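Long-range contacts in HMTCP-1 (Homo sapiens, PDB 1A1X), which binds the PH domain of the kinases AKT1 and AKT2 and enhances their phosphorylation and activation: residues E5-P10 with H91-G96; D12-H17 with L68-Y73; W30-E35 with A43-I48; R84-Q89 with L102-D107. All coordinates share one frame; numbering follows the deposited sequence.

Contact 1. Residues E5-P10 with H91-G96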
loop_
_atom_site.group_PDB
_atom_site.type_symbol
_atom_site.label_atom_id
_atom_site.label_comp_id
_atom_site.label_asym_id
_atom_site.label_seq_id
_atom_site.Cartn_x
_atom_site.Cartn_y
_atom_site.Cartn_z
ATOM N N GLU A 5 11.458 -1.572 -4.052
ATOM C CA GLU A 5 11.911 -1.307 -2.683
ATOM C C GLU A 5 13.206 -2.035 -2.362
ATOM O O GLU A 5 13.609 -2.958 -3.070
ATOM C CB GLU A 5 10.870 -1.783 -1.660
ATOM C CG GLU A 5 9.564 -1.011 -1.611
ATOM C CD GLU A 5 9.700 0.370 -1.001
ATOM O OE1 GLU A 5 10.166 0.477 0.148
ATOM O OE2 GLU A 5 9.313 1.349 -1.664
ATOM N N ASP A 6 13.816 -1.621 -1.255
ATOM C CA ASP A 6 15.048 -2.207 -0.723
ATOM C C ASP A 6 14.743 -2.556 0.742
ATOM O O ASP A 6 15.592 -2.407 1.620
ATOM C CB ASP A 6 16.210 -1.196 -0.784
ATOM C CG ASP A 6 16.787 -1.030 -2.188
ATOM O OD1 ASP A 6 17.563 -1.914 -2.622
ATOM O OD2 ASP A 6 16.491 -0.003 -2.844
ATOM N N VAL A 7 13.512 -3.004 0.993
ATOM C CA VAL A 7 13.043 -3.357 2.339
ATOM C C VAL A 7 13.497 -4.748 2.782
ATOM O O VAL A 7 13.554 -5.039 3.978
ATOM C CB VAL A 7 11.491 -3.251 2.438
ATOM C CG1 VAL A 7 10.829 -4.323 1.596
ATOM C CG2 VAL A 7 11.030 -3.330 3.880
ATOM N N GLY A 8 13.811 -5.604 1.815
ATOM C CA GLY A 8 14.267 -6.943 2.137
ATOM C C GLY A 8 13.148 -7.940 2.354
ATOM O O GLY A 8 11.997 -7.690 1.979
ATOM N N ALA A 9 13.489 -9.057 2.995
ATOM C CA ALA A 9 12.530 -10.129 3.252
ATOM C C ALA A 9 11.598 -9.901 4.439
ATOM O O ALA A 9 11.976 -9.283 5.442
ATOM C CB ALA A 9 13.262 -11.457 3.416
ATOM N N PRO A 10 10.343 -10.362 4.314
ATOM C CA PRO A 10 9.352 -10.220 5.383
ATOM C C PRO A 10 9.661 -11.235 6.476
ATOM O O PRO A 10 10.423 -12.176 6.250
ATOM C CB PRO A 10 8.036 -10.543 4.666
ATOM C CG PRO A 10 8.446 -11.504 3.624
ATOM C CD PRO A 10 9.710 -10.883 3.088
ATOM N N HIS A 91 4.852 -4.536 0.949
ATOM C CA HIS A 91 5.877 -4.604 1.978
ATOM C C HIS A 91 6.840 -3.482 1.640
ATOM O O HIS A 91 7.671 -3.602 0.744
ATOM C CB HIS A 91 6.594 -5.956 1.914
ATOM C CG HIS A 91 7.690 -6.117 2.925
ATOM N ND1 HIS A 91 8.694 -7.051 2.786
ATOM C CD2 HIS A 91 7.922 -5.489 4.102
ATOM C CE1 HIS A 91 9.495 -6.992 3.834
ATOM N NE2 HIS A 91 9.049 -6.053 4.648
ATOM N N LEU A 92 6.709 -2.379 2.363
ATOM C CA LEU A 92 7.539 -1.224 2.109
ATOM C C LEU A 92 7.915 -0.440 3.346
ATOM O O LEU A 92 7.500 -0.760 4.463
ATOM C CB LEU A 92 6.867 -0.306 1.073
ATOM C CG LEU A 92 5.340 -0.307 0.946
ATOM C CD1 LEU A 92 4.728 0.523 2.024
ATOM C CD2 LEU A 92 4.927 0.220 -0.401
ATOM N N MET A 93 8.787 0.535 3.130
ATOM C CA MET A 93 9.270 1.425 4.165
ATOM C C MET A 93 8.414 2.679 4.042
ATOM O O MET A 93 8.360 3.294 2.968
ATOM C CB MET A 93 10.729 1.772 3.882
ATOM C CG MET A 93 11.523 2.217 5.096
ATOM S SD MET A 93 11.726 0.866 6.281
ATOM C CE MET A 93 12.093 -0.484 5.207
ATOM N N VAL A 94 7.684 3.010 5.102
ATOM C CA VAL A 94 6.832 4.195 5.099
ATOM C C VAL A 94 7.241 5.098 6.252
ATOM O O VAL A 94 7.130 4.722 7.413
ATOM C CB VAL A 94 5.351 3.842 5.249
ATOM C CG1 VAL A 94 4.516 5.103 5.265
ATOM C CG2 VAL A 94 4.910 2.964 4.122
ATOM N N ARG A 95 7.716 6.291 5.918
ATOM C CA ARG A 95 8.167 7.251 6.917
ATOM C C ARG A 95 9.236 6.639 7.830
ATOM O O ARG A 95 9.307 6.945 9.019
ATOM C CB ARG A 95 6.979 7.801 7.718
ATOM C CG ARG A 95 6.208 8.930 7.013
ATOM C CD ARG A 95 5.585 8.493 5.686
ATOM N NE ARG A 95 4.936 9.598 4.973
ATOM C CZ ARG A 95 3.694 9.559 4.488
ATOM N NH1 ARG A 95 2.945 8.470 4.632
ATOM N NH2 ARG A 95 3.192 10.620 3.863
ATOM N N GLY A 96 10.054 5.760 7.254
ATOM C CA GLY A 96 11.129 5.121 7.998
ATOM C C GLY A 96 10.786 3.847 8.746
ATOM O O GLY A 96 11.669 3.234 9.352
#
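Over one face of the His91 imidazole lies Val7 CG1, 3.7 Å from the ring centroid and 9° off the normal, a CH-pi contact; at the ring's edge, near its plane, sits Ala9 C. Pro10 lays its CB 3.9 Å from His91 CE1. His91 has its CG anti to the backbone N (chi1 179°), and the ring beyond it comes near the N-terminal loop; its NE2 is hydrogen-bonded to Gln98. Being branched, Val7 touches two partners at once: its other methyl, CG2, packs tightly on Met93 CE. Glu5 adds the polar element: Met93 N donates to Glu5 OE1 at 3.3 Å, nearly straight at 166° but from above the carboxylate plane. Glu5 OE2 forms salt bridges with Lys103 and Arg42 of the second subunit, so an alanine here would probably leave both of those charges without this mate and Met93 N without its acceptor. The loop thus lies across the end of strand 85-94, beside its hairpin partner 97-104, where the other subunit also packs.

Contact 2. Residues D12-H17 with L68-Y73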
loop_
_atom_site.group_PDB
_atom_site.type_symbol
_atom_site.label_atom_id
_atom_site.label_comp_id
_atom_site.label_asym_id
_atom_site.label_seq_id
_atom_site.Cartn_x
_atom_site.Cartn_y
_atom_site.Cartn_z
ATOM N N ASP A 12 9.655 -14.403 8.811
ATOM C CA ASP A 12 9.291 -15.802 8.636
ATOM C C ASP A 12 8.041 -16.123 9.464
ATOM O O ASP A 12 7.212 -16.953 9.079
ATOM C CB ASP A 12 10.469 -16.678 9.058
ATOM C CG ASP A 12 10.095 -18.124 9.181
ATOM O OD1 ASP A 12 9.735 -18.740 8.150
ATOM O OD2 ASP A 12 10.146 -18.637 10.320
ATOM N N HIS A 13 7.929 -15.480 10.618
ATOM C CA HIS A 13 6.767 -15.666 11.475
ATOM C C HIS A 13 6.519 -14.528 12.457
ATOM O O HIS A 13 7.420 -13.731 12.776
ATOM C CB HIS A 13 6.809 -17.019 12.196
ATOM C CG HIS A 13 7.971 -17.192 13.119
ATOM N ND1 HIS A 13 9.006 -18.064 12.852
ATOM C CD2 HIS A 13 8.229 -16.662 14.339
ATOM C CE1 HIS A 13 9.849 -18.067 13.871
ATOM N NE2 HIS A 13 9.400 -17.226 14.787
ATOM N N LEU A 14 5.263 -14.425 12.882
ATOM C CA LEU A 14 4.836 -13.410 13.831
ATOM C C LEU A 14 3.969 -14.089 14.883
ATOM O O LEU A 14 2.954 -14.710 14.557
ATOM C CB LEU A 14 4.046 -12.322 13.109
ATOM C CG LEU A 14 4.888 -11.473 12.154
ATOM C CD1 LEU A 14 4.025 -10.787 11.109
ATOM C CD2 LEU A 14 5.673 -10.471 12.961
ATOM N N TRP A 15 4.415 -14.029 16.133
ATOM C CA TRP A 15 3.688 -14.635 17.237
ATOM C C TRP A 15 3.117 -13.518 18.093
ATOM O O TRP A 15 3.843 -12.620 18.502
ATOM C CB TRP A 15 4.613 -15.497 18.109
ATOM C CG TRP A 15 5.140 -16.773 17.496
ATOM C CD1 TRP A 15 6.414 -17.005 17.065
ATOM C CD2 TRP A 15 4.441 -18.016 17.352
ATOM N NE1 TRP A 15 6.556 -18.315 16.675
ATOM C CE2 TRP A 15 5.359 -18.957 16.841
ATOM C CE3 TRP A 15 3.126 -18.428 17.612
ATOM C CZ2 TRP A 15 5.007 -20.290 16.585
ATOM C CZ3 TRP A 15 2.773 -19.762 17.357
ATOM C CH2 TRP A 15 3.712 -20.671 16.851
ATOM N N VAL A 16 1.822 -13.594 18.381
ATOM C CA VAL A 16 1.141 -12.601 19.199
ATOM C C VAL A 16 1.676 -12.603 20.638
ATOM O O VAL A 16 2.124 -13.641 21.156
ATOM C CB VAL A 16 -0.396 -12.869 19.209
ATOM C CG1 VAL A 16 -0.721 -14.121 20.005
ATOM C CG2 VAL A 16 -1.148 -11.681 19.741
ATOM N N HIS A 17 1.714 -11.423 21.246
ATOM C CA HIS A 17 2.151 -11.299 22.634
ATOM C C HIS A 17 0.959 -10.773 23.413
ATOM O O HIS A 17 0.514 -11.361 24.406
ATOM C CB HIS A 17 3.315 -10.330 22.772
ATOM C CG HIS A 17 3.880 -10.293 24.151
ATOM N ND1 HIS A 17 4.706 -11.282 24.636
ATOM C CD2 HIS A 17 3.671 -9.439 25.176
ATOM C CE1 HIS A 17 4.978 -11.041 25.905
ATOM N NE2 HIS A 17 4.360 -9.928 26.257
ATOM N N LEU A 68 -3.390 -15.727 16.230
ATOM C CA LEU A 68 -2.382 -15.968 17.257
ATOM C C LEU A 68 -1.005 -15.987 16.600
ATOM O O LEU A 68 -0.004 -15.645 17.229
ATOM C CB LEU A 68 -2.612 -17.319 17.943
ATOM C CG LEU A 68 -3.882 -17.569 18.751
ATOM C CD1 LEU A 68 -3.844 -18.988 19.288
ATOM C CD2 LEU A 68 -3.995 -16.583 19.893
ATOM N N MET A 69 -0.959 -16.388 15.335
ATOM C CA MET A 69 0.308 -16.453 14.625
ATOM C C MET A 69 0.169 -16.443 13.113
ATOM O O MET A 69 -0.836 -16.889 12.562
ATOM C CB MET A 69 1.060 -17.718 15.020
ATOM C CG MET A 69 0.334 -18.989 14.623
ATOM S SD MET A 69 1.416 -20.183 13.834
ATOM C CE MET A 69 1.178 -19.766 12.133
ATOM N N TRP A 70 1.220 -15.955 12.460
ATOM C CA TRP A 70 1.311 -15.900 11.007
ATOM C C TRP A 70 2.631 -16.575 10.680
ATOM O O TRP A 70 3.629 -16.317 11.345
ATOM C CB TRP A 70 1.368 -14.452 10.513
ATOM C CG TRP A 70 0.049 -13.811 10.252
ATOM C CD1 TRP A 70 -0.892 -14.210 9.354
ATOM C CD2 TRP A 70 -0.419 -12.574 10.802
ATOM N NE1 TRP A 70 -1.911 -13.288 9.298
ATOM C CE2 TRP A 70 -1.644 -12.273 10.175
ATOM C CE3 TRP A 70 0.088 -11.683 11.761
ATOM C CZ2 TRP A 70 -2.378 -11.114 10.473
ATOM C CZ3 TRP A 70 -0.640 -10.533 12.061
ATOM C CH2 TRP A 70 -1.863 -10.259 11.413
ATOM N N GLN A 71 2.635 -17.425 9.663
ATOM C CA GLN A 71 3.832 -18.134 9.237
ATOM C C GLN A 71 3.993 -17.881 7.743
ATOM O O GLN A 71 3.053 -18.088 6.979
ATOM C CB GLN A 71 3.646 -19.626 9.503
ATOM C CG GLN A 71 4.832 -20.502 9.167
ATOM C CD GLN A 71 4.559 -21.968 9.488
ATOM O OE1 GLN A 71 4.094 -22.731 8.637
ATOM N NE2 GLN A 71 4.825 -22.361 10.729
ATOM N N LEU A 72 5.169 -17.412 7.328
ATOM C CA LEU A 72 5.417 -17.141 5.913
ATOM C C LEU A 72 5.136 -18.386 5.063
ATOM O O LEU A 72 5.627 -19.485 5.339
ATOM C CB LEU A 72 6.839 -16.616 5.709
ATOM C CG LEU A 72 7.200 -15.943 4.382
ATOM C CD1 LEU A 72 6.187 -14.857 4.014
ATOM C CD2 LEU A 72 8.609 -15.351 4.495
ATOM N N TYR A 73 4.316 -18.189 4.037
ATOM C CA TYR A 73 3.879 -19.248 3.138
ATOM C C TYR A 73 4.280 -18.876 1.699
ATOM O O TYR A 73 4.403 -17.694 1.385
ATOM C CB TYR A 73 2.356 -19.346 3.274
ATOM C CG TYR A 73 1.753 -20.623 2.775
ATOM C CD1 TYR A 73 1.937 -21.819 3.462
ATOM C CD2 TYR A 73 1.016 -20.643 1.597
ATOM C CE1 TYR A 73 1.407 -23.008 2.979
ATOM C CE2 TYR A 73 0.484 -21.818 1.106
ATOM C CZ TYR A 73 0.682 -22.998 1.797
ATOM O OH TYR A 73 0.162 -24.163 1.283
#
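Leu14 and Trp70 form the central pair of an antiparallel ladder that joins strands 13-16 and 69-73 and closes the eight-stranded barrel of the TCL1 family. The hydrogen bonds between the strands are all from backbone to backbone. Leu14 and Trp70 exchange two, Leu14 N to Trp70 O at 2.9 Å and Trp70 N to Leu14 O at 3.0 Å, while Leu72 N reaches Asp12 O at 2.7 Å and Val16 N reaches Leu68 O at 3.0 Å. His13-Gln71 and Trp15-Met69 are the non-hydrogen-bonded pairs between them.

One side-chain hydrogen bond adds to these: His13 ND1 donates to the neighbouring residue, Asp12, meeting OD2 at 2.8 Å from above the carboxylate plane.

Among the apolar contacts, Leu14 CD1 meets Trp70 CE3 obliquely at 4.1 Å; both residues are buried, as suits large hydrophobic groups, and Tyr22 and Trp86 also meet the Trp70 ring. Beyond the ladder, Val16 CG1 touches Leu68 CD2. On the face opposite Leu14 and Trp70, Trp15 and Met69 lie side by side, pointing the same way, with Met69 CB 3.4 Å from Trp15 CE3.

Met69 SD makes an oblique Met-aromatic contact 4.3 Å from the centroid of the Trp15 six-membered ring.

Contact 3. Residues W30-E35 with A43-I48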
loop_
_atom_site.group_PDB
_atom_site.type_symbol
_atom_site.label_atom_id
_atom_site.label_comp_id
_atom_site.label_asym_id
_atom_site.label_seq_id
_atom_site.Cartn_x
_atom_site.Cartn_y
_atom_site.Cartn_z
ATOM N N TRP A 30 6.041 -5.940 16.362
ATOM C CA TRP A 30 5.279 -5.426 15.235
ATOM C C TRP A 30 3.906 -5.081 15.772
ATOM O O TRP A 30 3.355 -5.834 16.571
ATOM C CB TRP A 30 5.130 -6.501 14.173
ATOM C CG TRP A 30 6.374 -6.803 13.428
ATOM C CD1 TRP A 30 7.446 -7.524 13.876
ATOM C CD2 TRP A 30 6.676 -6.428 12.080
ATOM N NE1 TRP A 30 8.393 -7.623 12.888
ATOM C CE2 TRP A 30 7.947 -6.960 11.773
ATOM C CE3 TRP A 30 5.994 -5.695 11.099
ATOM C CZ2 TRP A 30 8.552 -6.786 10.523
ATOM C CZ3 TRP A 30 6.597 -5.524 9.851
ATOM C CH2 TRP A 30 7.863 -6.069 9.578
ATOM N N VAL A 31 3.379 -3.920 15.394
ATOM C CA VAL A 31 2.052 -3.498 15.840
ATOM C C VAL A 31 1.083 -3.713 14.680
ATOM O O VAL A 31 1.319 -3.231 13.563
ATOM C CB VAL A 31 2.038 -2.002 16.262
ATOM C CG1 VAL A 31 0.623 -1.560 16.603
ATOM C CG2 VAL A 31 2.956 -1.777 17.464
ATOM N N ALA A 32 0.010 -4.455 14.937
ATOM C CA ALA A 32 -0.977 -4.736 13.904
ATOM C C ALA A 32 -2.310 -4.040 14.144
ATOM O O ALA A 32 -2.850 -4.077 15.248
ATOM C CB ALA A 32 -1.183 -6.241 13.760
ATOM N N VAL A 33 -2.818 -3.383 13.104
ATOM C CA VAL A 33 -4.097 -2.705 13.184
ATOM C C VAL A 33 -5.026 -3.258 12.110
ATOM O O VAL A 33 -4.581 -3.676 11.042
ATOM C CB VAL A 33 -3.980 -1.156 13.021
ATOM C CG1 VAL A 33 -3.136 -0.562 14.131
ATOM C CG2 VAL A 33 -3.423 -0.783 11.655
ATOM N N VAL A 34 -6.318 -3.287 12.419
ATOM C CA VAL A 34 -7.309 -3.779 11.480
ATOM C C VAL A 34 -7.876 -2.634 10.651
ATOM O O VAL A 34 -8.164 -1.566 11.175
ATOM C CB VAL A 34 -8.488 -4.503 12.209
ATOM C CG1 VAL A 34 -9.560 -4.933 11.193
ATOM C CG2 VAL A 34 -7.981 -5.720 12.977
ATOM N N GLU A 35 -7.961 -2.851 9.345
ATOM C CA GLU A 35 -8.547 -1.881 8.421
ATOM C C GLU A 35 -9.546 -2.685 7.599
ATOM O O GLU A 35 -9.223 -3.269 6.569
ATOM C CB GLU A 35 -7.471 -1.251 7.560
ATOM C CG GLU A 35 -6.410 -0.616 8.416
ATOM C CD GLU A 35 -5.453 0.246 7.640
ATOM O OE1 GLU A 35 -5.102 -0.144 6.503
ATOM O OE2 GLU A 35 -5.052 1.308 8.176
ATOM N N ALA A 43 -4.967 -6.143 7.401
ATOM C CA ALA A 43 -4.230 -5.854 8.620
ATOM C C ALA A 43 -2.986 -5.104 8.174
ATOM O O ALA A 43 -2.321 -5.517 7.238
ATOM C CB ALA A 43 -3.843 -7.136 9.337
ATOM N N ARG A 44 -2.732 -3.954 8.779
ATOM C CA ARG A 44 -1.553 -3.168 8.451
ATOM C C ARG A 44 -0.626 -3.408 9.634
ATOM O O ARG A 44 -0.987 -3.151 10.777
ATOM C CB ARG A 44 -1.918 -1.692 8.304
ATOM C CG ARG A 44 -0.794 -0.829 7.758
ATOM C CD ARG A 44 -1.360 0.372 7.019
ATOM N NE ARG A 44 -2.234 1.162 7.870
ATOM C CZ ARG A 44 -1.819 2.106 8.708
ATOM N NH1 ARG A 44 -0.528 2.392 8.817
ATOM N NH2 ARG A 44 -2.705 2.776 9.429
ATOM N N VAL A 45 0.537 -3.981 9.360
ATOM C CA VAL A 45 1.478 -4.328 10.417
ATOM C C VAL A 45 2.789 -3.578 10.239
ATOM O O VAL A 45 3.428 -3.667 9.187
ATOM C CB VAL A 45 1.751 -5.869 10.429
ATOM C CG1 VAL A 45 2.282 -6.298 11.771
ATOM C CG2 VAL A 45 0.479 -6.659 10.074
ATOM N N GLN A 46 3.175 -2.840 11.276
ATOM C CA GLN A 46 4.400 -2.054 11.256
ATOM C C GLN A 46 5.388 -2.459 12.345
ATOM O O GLN A 46 5.009 -2.691 13.499
ATOM C CB GLN A 46 4.077 -0.562 11.389
ATOM C CG GLN A 46 3.315 0.012 10.212
ATOM C CD GLN A 46 3.109 1.501 10.339
ATOM O OE1 GLN A 46 3.390 2.080 11.380
ATOM N NE2 GLN A 46 2.614 2.133 9.276
ATOM N N GLN A 47 6.663 -2.508 11.966
ATOM C CA GLN A 47 7.734 -2.872 12.884
ATOM C C GLN A 47 8.122 -1.646 13.700
ATOM O O GLN A 47 8.904 -0.802 13.262
ATOM C CB GLN A 47 8.939 -3.422 12.107
ATOM C CG GLN A 47 9.814 -4.389 12.900
ATOM C CD GLN A 47 10.712 -3.685 13.890
ATOM O OE1 GLN A 47 11.790 -3.217 13.523
ATOM N NE2 GLN A 47 10.279 -3.597 15.146
ATOM N N ILE A 48 7.509 -1.542 14.870
ATOM C CA ILE A 48 7.754 -0.450 15.792
ATOM C C ILE A 48 8.058 -1.048 17.159
ATOM O O ILE A 48 7.381 -1.983 17.606
ATOM C CB ILE A 48 6.515 0.477 15.893
ATOM C CG1 ILE A 48 6.214 1.094 14.517
ATOM C CG2 ILE A 48 6.738 1.573 16.955
ATOM C CD1 ILE A 48 4.934 1.933 14.467
#
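Arg44 starts with CG anti to its backbone N (chi1 -171°) and bends at chi3 (57°), while Glu35 runs on extended beyond CG; the two side chains converge across the strands in a salt bridge. Arg44 grips side-on, NE at 2.8 Å and NH2 at 3.0 Å from the same oxygen, Glu35 OE2. That oxygen lies in the guanidinium plane, whereas both nitrogens approach it from one face of the carboxylate. Val33 lies alongside Arg44 and points the same way, its CG2 3.8 Å from Arg44 CB and over one face of the guanidinium.

At the other end, Gln47 crosses the Trp30 indole at about a right angle. Its CB stands 3.5 Å from the centroid of the six-membered ring, a CH-pi contact, and its CG lies over the same face toward the rim, 3.4 Å from Trp30 CE2. The two methylenes of a glutamine can lie on a flat ring while its amide reaches a polar partner: NE2 hydrogen-bonds to Thr29 O, and Trp30 NE1 to Asp24. Val45 CG1 fills in between Trp30 CB, at 3.7 Å, and Ala32 CB, at 4.0 Å, on the buried face, where small and branched apolar residues fit.

Val31 with Gln46 and Val33 with Arg44 each exchange two backbone hydrogen bonds, the regular ladder of an antiparallel beta hairpin, here built from strands 29-36 and 41-46 of the barrel.

Contact 4. Residues R84-Q89 with L102-D107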
loop_
_atom_site.group_PDB
_atom_site.type_symbol
_atom_site.label_atom_id
_atom_site.label_comp_id
_atom_site.label_asym_id
_atom_site.label_seq_id
_atom_site.Cartn_x
_atom_site.Cartn_y
_atom_site.Cartn_z
ATOM N N ARG A 84 -5.870 -20.187 7.511
ATOM C CA ARG A 84 -6.303 -19.186 6.545
ATOM C C ARG A 84 -5.088 -18.495 5.949
ATOM O O ARG A 84 -4.046 -18.406 6.595
ATOM C CB ARG A 84 -7.205 -18.166 7.213
ATOM C CG ARG A 84 -8.422 -18.782 7.829
ATOM C CD ARG A 84 -9.182 -17.759 8.631
ATOM N NE ARG A 84 -10.320 -18.353 9.328
ATOM C CZ ARG A 84 -10.712 -17.997 10.547
ATOM N NH1 ARG A 84 -10.053 -17.049 11.205
ATOM N NH2 ARG A 84 -11.761 -18.589 11.108
ATOM N N LEU A 85 -5.227 -18.024 4.712
ATOM C CA LEU A 85 -4.154 -17.344 3.997
ATOM C C LEU A 85 -4.362 -15.845 3.942
ATOM O O LEU A 85 -5.480 -15.365 3.771
ATOM C CB LEU A 85 -4.019 -17.890 2.575
ATOM C CG LEU A 85 -3.018 -19.018 2.319
ATOM C CD1 LEU A 85 -3.118 -20.077 3.389
ATOM C CD2 LEU A 85 -3.269 -19.615 0.950
ATOM N N TRP A 86 -3.267 -15.115 4.119
ATOM C CA TRP A 86 -3.273 -13.660 4.092
ATOM C C TRP A 86 -2.300 -13.230 3.009
ATOM O O TRP A 86 -1.121 -13.557 3.071
ATOM C CB TRP A 86 -2.818 -13.089 5.434
ATOM C CG TRP A 86 -3.732 -13.402 6.572
ATOM C CD1 TRP A 86 -3.944 -14.630 7.138
ATOM C CD2 TRP A 86 -4.541 -12.476 7.309
ATOM N NE1 TRP A 86 -4.830 -14.523 8.178
ATOM C CE2 TRP A 86 -5.214 -13.215 8.309
ATOM C CE3 TRP A 86 -4.760 -11.093 7.226
ATOM C CZ2 TRP A 86 -6.096 -12.620 9.223
ATOM C CZ3 TRP A 86 -5.631 -10.498 8.136
ATOM C CH2 TRP A 86 -6.289 -11.262 9.120
ATOM N N GLN A 87 -2.802 -12.520 2.009
ATOM C CA GLN A 87 -1.978 -12.056 0.901
ATOM C C GLN A 87 -1.156 -10.835 1.291
ATOM O O GLN A 87 -1.685 -9.908 1.891
ATOM C CB GLN A 87 -2.882 -11.681 -0.284
ATOM C CG GLN A 87 -2.137 -11.223 -1.530
ATOM C CD GLN A 87 -1.331 -12.343 -2.168
ATOM O OE1 GLN A 87 -1.882 -13.385 -2.537
ATOM N NE2 GLN A 87 -0.022 -12.137 -2.304
ATOM N N ILE A 88 0.138 -10.839 0.989
ATOM C CA ILE A 88 0.954 -9.663 1.279
ATOM C C ILE A 88 0.700 -8.737 0.089
ATOM O O ILE A 88 1.126 -9.033 -1.025
ATOM C CB ILE A 88 2.465 -9.989 1.356
ATOM C CG1 ILE A 88 2.769 -10.886 2.560
ATOM C CG2 ILE A 88 3.280 -8.700 1.471
ATOM C CD1 ILE A 88 4.205 -11.424 2.573
ATOM N N GLN A 89 -0.069 -7.673 0.301
ATOM C CA GLN A 89 -0.372 -6.732 -0.781
ATOM C C GLN A 89 0.770 -5.755 -1.007
ATOM O O GLN A 89 0.986 -5.280 -2.125
ATOM C CB GLN A 89 -1.694 -6.027 -0.532
ATOM C CG GLN A 89 -2.829 -7.014 -0.402
ATOM C CD GLN A 89 -4.164 -6.361 -0.609
ATOM O OE1 GLN A 89 -4.685 -5.704 0.280
ATOM N NE2 GLN A 89 -4.723 -6.531 -1.797
ATOM N N LEU A 102 -1.447 -6.789 4.818
ATOM C CA LEU A 102 -2.008 -8.130 4.646
ATOM C C LEU A 102 -3.503 -8.140 4.369
ATOM O O LEU A 102 -4.261 -7.392 4.976
ATOM C CB LEU A 102 -1.751 -8.962 5.907
ATOM C CG LEU A 102 -0.309 -9.078 6.387
ATOM C CD1 LEU A 102 -0.238 -9.911 7.670
ATOM C CD2 LEU A 102 0.527 -9.700 5.287
ATOM N N LYS A 103 -3.927 -9.049 3.502
ATOM C CA LYS A 103 -5.330 -9.166 3.164
ATOM C C LYS A 103 -5.794 -10.596 3.386
ATOM O O LYS A 103 -5.251 -11.526 2.790
ATOM C CB LYS A 103 -5.558 -8.767 1.701
ATOM C CG LYS A 103 -7.031 -8.759 1.280
ATOM C CD LYS A 103 -7.190 -8.367 -0.169
ATOM C CE LYS A 103 -8.645 -8.364 -0.552
ATOM N NZ LYS A 103 -8.856 -7.860 -1.929
ATOM N N LEU A 104 -6.792 -10.767 4.245
ATOM C CA LEU A 104 -7.330 -12.097 4.529
ATOM C C LEU A 104 -8.127 -12.590 3.332
ATOM O O LEU A 104 -9.104 -11.965 2.928
ATOM C CB LEU A 104 -8.217 -12.071 5.776
ATOM C CG LEU A 104 -8.888 -13.399 6.106
ATOM C CD1 LEU A 104 -7.845 -14.495 6.291
ATOM C CD2 LEU A 104 -9.735 -13.236 7.344
ATOM N N LEU A 105 -7.674 -13.692 2.751
ATOM C CA LEU A 105 -8.311 -14.287 1.589
ATOM C C LEU A 105 -9.361 -15.319 2.000
ATOM O O LEU A 105 -9.293 -15.879 3.098
ATOM C CB LEU A 105 -7.248 -14.953 0.716
ATOM C CG LEU A 105 -6.145 -14.041 0.169
ATOM C CD1 LEU A 105 -5.106 -14.884 -0.564
ATOM C CD2 LEU A 105 -6.735 -13.008 -0.760
ATOM N N PRO A 106 -10.358 -15.568 1.132
ATOM C CA PRO A 106 -11.407 -16.548 1.444
ATOM C C PRO A 106 -10.786 -17.930 1.494
ATOM O O PRO A 106 -9.854 -18.213 0.737
ATOM C CB PRO A 106 -12.378 -16.400 0.272
ATOM C CG PRO A 106 -11.506 -15.928 -0.850
ATOM C CD PRO A 106 -10.594 -14.936 -0.178
ATOM N N ASP A 107 -11.250 -18.779 2.404
ATOM C CA ASP A 107 -10.674 -20.119 2.503
ATOM C C ASP A 107 -10.991 -20.936 1.264
ATOM O O ASP A 107 -12.144 -21.008 0.846
ATOM C CB ASP A 107 -11.172 -20.857 3.747
ATOM C CG ASP A 107 -10.442 -22.183 3.969
ATOM O OD1 ASP A 107 -10.775 -23.183 3.284
ATOM O OD2 ASP A 107 -9.527 -22.218 4.828
HETATM O O HOH W 1 -7.881 -18.171 3.643
#
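Trp86-Leu104 and Ile88-Leu102 are non-hydrogen-bonded pairs flanking the hydrogen-bonded pair Gln87-Lys103 in a twisted antiparallel hairpin, the N-to-C directions of its short strand segments 147° apart. Two backbone hydrogen bonds join Gln87 and Lys103, Gln87 N to Lys103 O being 2.8 Å. On the inner face, Leu104 CD1 lies over one face of the broad Trp86 indole, 3.7 Å from the centroid of the five-membered ring, a CH-pi contact. Leu102 CB touches Trp86 CE3 at 3.9 Å, while Leu102 CD2 packs beside Ile88 CG1. An alanine in place of Trp86 would probably open a gap beside Leu104 and leave Asp80 without the indole N-H it accepts. The Gln89 amide lies against Lys103 CB and CD, its OE1 accepting from Arg42 NE, and the long, straight Lys103 chain lets NZ reach Glu5 and Gly4 of the second subunit. Leu105 N donates to Leu85 O, and beyond this a water joins the segments, accepting from Leu85 N at 2.9 Å and donating to Leu105 O at 2.7 Å.

In the fold
Three contacts pair strands of one closed antiparallel barrel, and the fourth lays a loop on it. Contacts 3 and 4 are partly buried and pair successive strands in hairpins; these hairpins are neighbours, joined through Ala43 N and Leu102 O in a probable hydrogen bond. Contact 2 pairs strands distant in sequence and counts as a surface contact, yet its Trp70 reaches inward to Trp86 and Leu102 of contact 4, and its Leu14 to Trp30 of contact 3. Contact 1 is the loop, on strand 85-94, which it shares with contact 4. Contacts 2 to 4 add side-chain packing to ladder bonds, whereas contact 1 has no ladder and rests on side chains; both contacts 1 and 4 touch the second subunit.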